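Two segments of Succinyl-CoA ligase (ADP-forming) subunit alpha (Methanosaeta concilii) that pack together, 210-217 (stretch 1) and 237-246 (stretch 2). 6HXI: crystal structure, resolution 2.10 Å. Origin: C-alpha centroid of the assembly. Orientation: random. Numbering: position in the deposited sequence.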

# COMPACT_ATOMS: atom_id res chain seq x y z
N SER B 210 22.57 28.30 -47.76
CA SER B 210 22.51 28.18 -49.21
C SER B 210 21.83 29.44 -49.75
O SER B 210 20.87 29.93 -49.14
CB SER B 210 21.73 26.94 -49.64
OG SER B 210 20.44 26.89 -49.05
N ASN B 211 22.35 29.98 -50.84
CA ASN B 211 21.83 31.17 -51.48
C ASN B 211 20.70 30.78 -52.41
O ASN B 211 20.54 29.59 -52.72
CB ASN B 211 22.96 31.89 -52.24
CG ASN B 211 23.93 32.56 -51.27
OD1 ASN B 211 25.00 32.02 -50.96
ND2 ASN B 211 23.51 33.68 -50.67
N MET B 212 19.89 31.75 -52.84
CA MET B 212 18.77 31.47 -53.74
C MET B 212 19.24 30.81 -55.03
O MET B 212 18.59 29.88 -55.51
CB MET B 212 17.97 32.73 -54.05
CG MET B 212 17.05 33.18 -52.93
SD MET B 212 16.27 34.73 -53.41
CE MET B 212 15.21 34.92 -52.18
N LEU B 213 20.39 31.29 -55.59
CA LEU B 213 20.94 30.76 -56.85
C LEU B 213 21.23 29.27 -56.81
O LEU B 213 20.99 28.61 -57.81
CB LEU B 213 22.17 31.55 -57.35
CG LEU B 213 22.73 31.14 -58.74
CD1 LEU B 213 21.70 31.36 -59.87
CD2 LEU B 213 24.05 31.82 -59.03
N ASP B 214 21.71 28.74 -55.66
CA ASP B 214 22.00 27.30 -55.50
C ASP B 214 20.77 26.49 -55.93
O ASP B 214 20.88 25.62 -56.81
CB ASP B 214 22.38 26.98 -54.04
CG ASP B 214 23.53 27.78 -53.45
OD1 ASP B 214 24.05 28.69 -54.15
OD2 ASP B 214 23.91 27.52 -52.29
N HIS B 215 19.58 26.85 -55.35
CA HIS B 215 18.29 26.23 -55.63
C HIS B 215 17.81 26.55 -57.03
O HIS B 215 17.34 25.63 -57.68
CB HIS B 215 17.26 26.57 -54.56
CG HIS B 215 17.77 26.29 -53.17
ND1 HIS B 215 17.86 25.00 -52.69
CD2 HIS B 215 18.28 27.14 -52.25
CE1 HIS B 215 18.40 25.10 -51.48
NE2 HIS B 215 18.66 26.36 -51.17
N ILE B 216 17.98 27.81 -57.53
CA ILE B 216 17.57 28.20 -58.89
C ILE B 216 18.31 27.36 -59.94
O ILE B 216 17.70 26.93 -60.93
CB ILE B 216 17.66 29.74 -59.15
CG1 ILE B 216 16.59 30.49 -58.32
CG2 ILE B 216 17.50 30.06 -60.65
CD1 ILE B 216 16.66 32.02 -58.33
N LEU B 217 19.61 27.09 -59.69
CA LEU B 217 20.45 26.27 -60.58
C LEU B 217 20.01 24.83 -60.63
O LEU B 217 20.11 24.21 -61.68
CB LEU B 217 21.95 26.38 -60.26
CG LEU B 217 22.62 27.71 -60.57
CD1 LEU B 217 24.09 27.68 -60.17
CD2 LEU B 217 22.48 28.09 -62.03
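Stretch 2, residues 237-246: EDEYMIIQAL

Two helices that run in roughly the same direction can pack through a small apolar patch, with polar contacts set at one end, and this pair from succinyl-CoA ligase illustrates the arrangement. Stretch 2 leads from a short non-helical start into a helix that continues beyond Leu246. Its axis makes an angle of 39° with that of the helix in stretch 1, N-to-C directions compared, and the two approach to 9.1 Å.

Leu213 covers the most surface. Leu213 CA lies 5.6 Å from Ile242 CA, and with chi1 in the t well, its side chain lies among three residues of the second helix: Leu213 CD2 is 3.9 Å from Met241 CB, Leu213 CB is 4.2 Å from Ile242 CG1, and Leu213 CD1 is 3.7 Å from Ala245 CB. Ile242 leaves its backbone sideways, yet its end comes nearer, so that Ile242 CD1 meets Met212 CB at 3.8 Å and Ile242 CG1 meets Ile216 CD1 at 3.7 Å. Met241, next in area, has its CA-to-CB bond directed toward stretch 1, and Met241 SD lies 3.8 Å from Asn211 CG.

Asp238 anchors the N-terminal end. Asp238 OD2 accepts two hydrogen bonds, from Asn211 ND2 at 2.8 Å and from the backbone N of Met212 at 3.2 Å, joining side chain to side chain and side chain to main chain.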

# COMPACT_ATOMS: atom_id res chain seq x y z
N GLU B 237 23.56 41.07 -51.07
CA GLU B 237 23.73 41.01 -52.53
C GLU B 237 23.40 39.65 -53.17
O GLU B 237 23.90 39.37 -54.27
CB GLU B 237 25.16 41.43 -52.90
CG GLU B 237 25.40 42.92 -52.87
CD GLU B 237 26.80 43.29 -53.33
OE1 GLU B 237 27.05 43.26 -54.55
OE2 GLU B 237 27.67 43.54 -52.46
N ASP B 238 22.59 38.82 -52.48
CA ASP B 238 22.21 37.48 -52.93
C ASP B 238 21.56 37.49 -54.33
O ASP B 238 21.97 36.71 -55.18
CB ASP B 238 21.29 36.81 -51.88
CG ASP B 238 20.65 35.47 -52.26
OD1 ASP B 238 19.77 35.46 -53.14
OD2 ASP B 238 20.96 34.45 -51.59
N GLU B 239 20.57 38.36 -54.55
CA GLU B 239 19.80 38.47 -55.80
C GLU B 239 20.68 38.84 -57.01
O GLU B 239 20.35 38.50 -58.14
CB GLU B 239 18.60 39.42 -55.65
CG GLU B 239 17.56 38.97 -54.64
CD GLU B 239 17.79 39.32 -53.18
OE1 GLU B 239 18.93 39.64 -52.79
OE2 GLU B 239 16.80 39.25 -52.41
N TYR B 240 21.84 39.47 -56.75
CA TYR B 240 22.82 39.83 -57.77
C TYR B 240 23.56 38.59 -58.30
O TYR B 240 24.17 38.68 -59.36
CB TYR B 240 23.77 40.94 -57.30
CG TYR B 240 23.05 42.27 -57.17
CD1 TYR B 240 22.76 43.03 -58.30
CD2 TYR B 240 22.61 42.73 -55.93
CE1 TYR B 240 22.05 44.23 -58.20
CE2 TYR B 240 21.92 43.94 -55.82
CZ TYR B 240 21.63 44.67 -56.95
OH TYR B 240 20.95 45.85 -56.85
N MET B 241 23.47 37.44 -57.60
CA MET B 241 24.06 36.19 -58.08
C MET B 241 23.16 35.66 -59.20
O MET B 241 23.66 35.14 -60.20
CB MET B 241 24.18 35.13 -56.96
CG MET B 241 25.24 35.45 -55.92
SD MET B 241 25.02 34.50 -54.38
CE MET B 241 25.57 32.86 -54.94
N ILE B 242 21.83 35.84 -59.02
CA ILE B 242 20.78 35.42 -59.95
C ILE B 242 20.84 36.24 -61.21
O ILE B 242 20.89 35.67 -62.30
CB ILE B 242 19.36 35.43 -59.30
CG1 ILE B 242 19.33 34.57 -57.99
CG2 ILE B 242 18.27 34.97 -60.29
CD1 ILE B 242 18.37 35.08 -56.95
N ILE B 243 20.85 37.58 -61.07
CA ILE B 243 20.92 38.55 -62.17
C ILE B 243 22.17 38.30 -63.04
O ILE B 243 22.07 38.35 -64.27
CB ILE B 243 20.81 40.00 -61.60
CG1 ILE B 243 19.40 40.25 -61.00
CG2 ILE B 243 21.21 41.08 -62.61
CD1 ILE B 243 19.36 41.23 -59.81
N GLN B 244 23.31 37.97 -62.39
CA GLN B 244 24.56 37.67 -63.11
C GLN B 244 24.45 36.35 -63.86
O GLN B 244 24.93 36.25 -64.98
CB GLN B 244 25.78 37.67 -62.18
CG GLN B 244 27.10 37.80 -62.96
CD GLN B 244 28.20 38.41 -62.14
OE1 GLN B 244 28.71 37.82 -61.17
NE2 GLN B 244 28.63 39.60 -62.55
N ALA B 245 23.77 35.35 -63.24
CA ALA B 245 23.55 34.04 -63.87
C ALA B 245 22.57 34.15 -65.04
O ALA B 245 22.74 33.47 -66.05
CB ALA B 245 23.06 33.05 -62.84
N LEU B 246 21.58 35.04 -64.90
CA LEU B 246 20.56 35.37 -65.89
C LEU B 246 21.24 36.08 -67.09
O LEU B 246 20.90 35.80 -68.25
CB LEU B 246 19.55 36.32 -65.21
CG LEU B 246 18.06 36.22 -65.51
CD1 LEU B 246 17.55 34.82 -65.44
CD2 LEU B 246 17.28 37.06 -64.53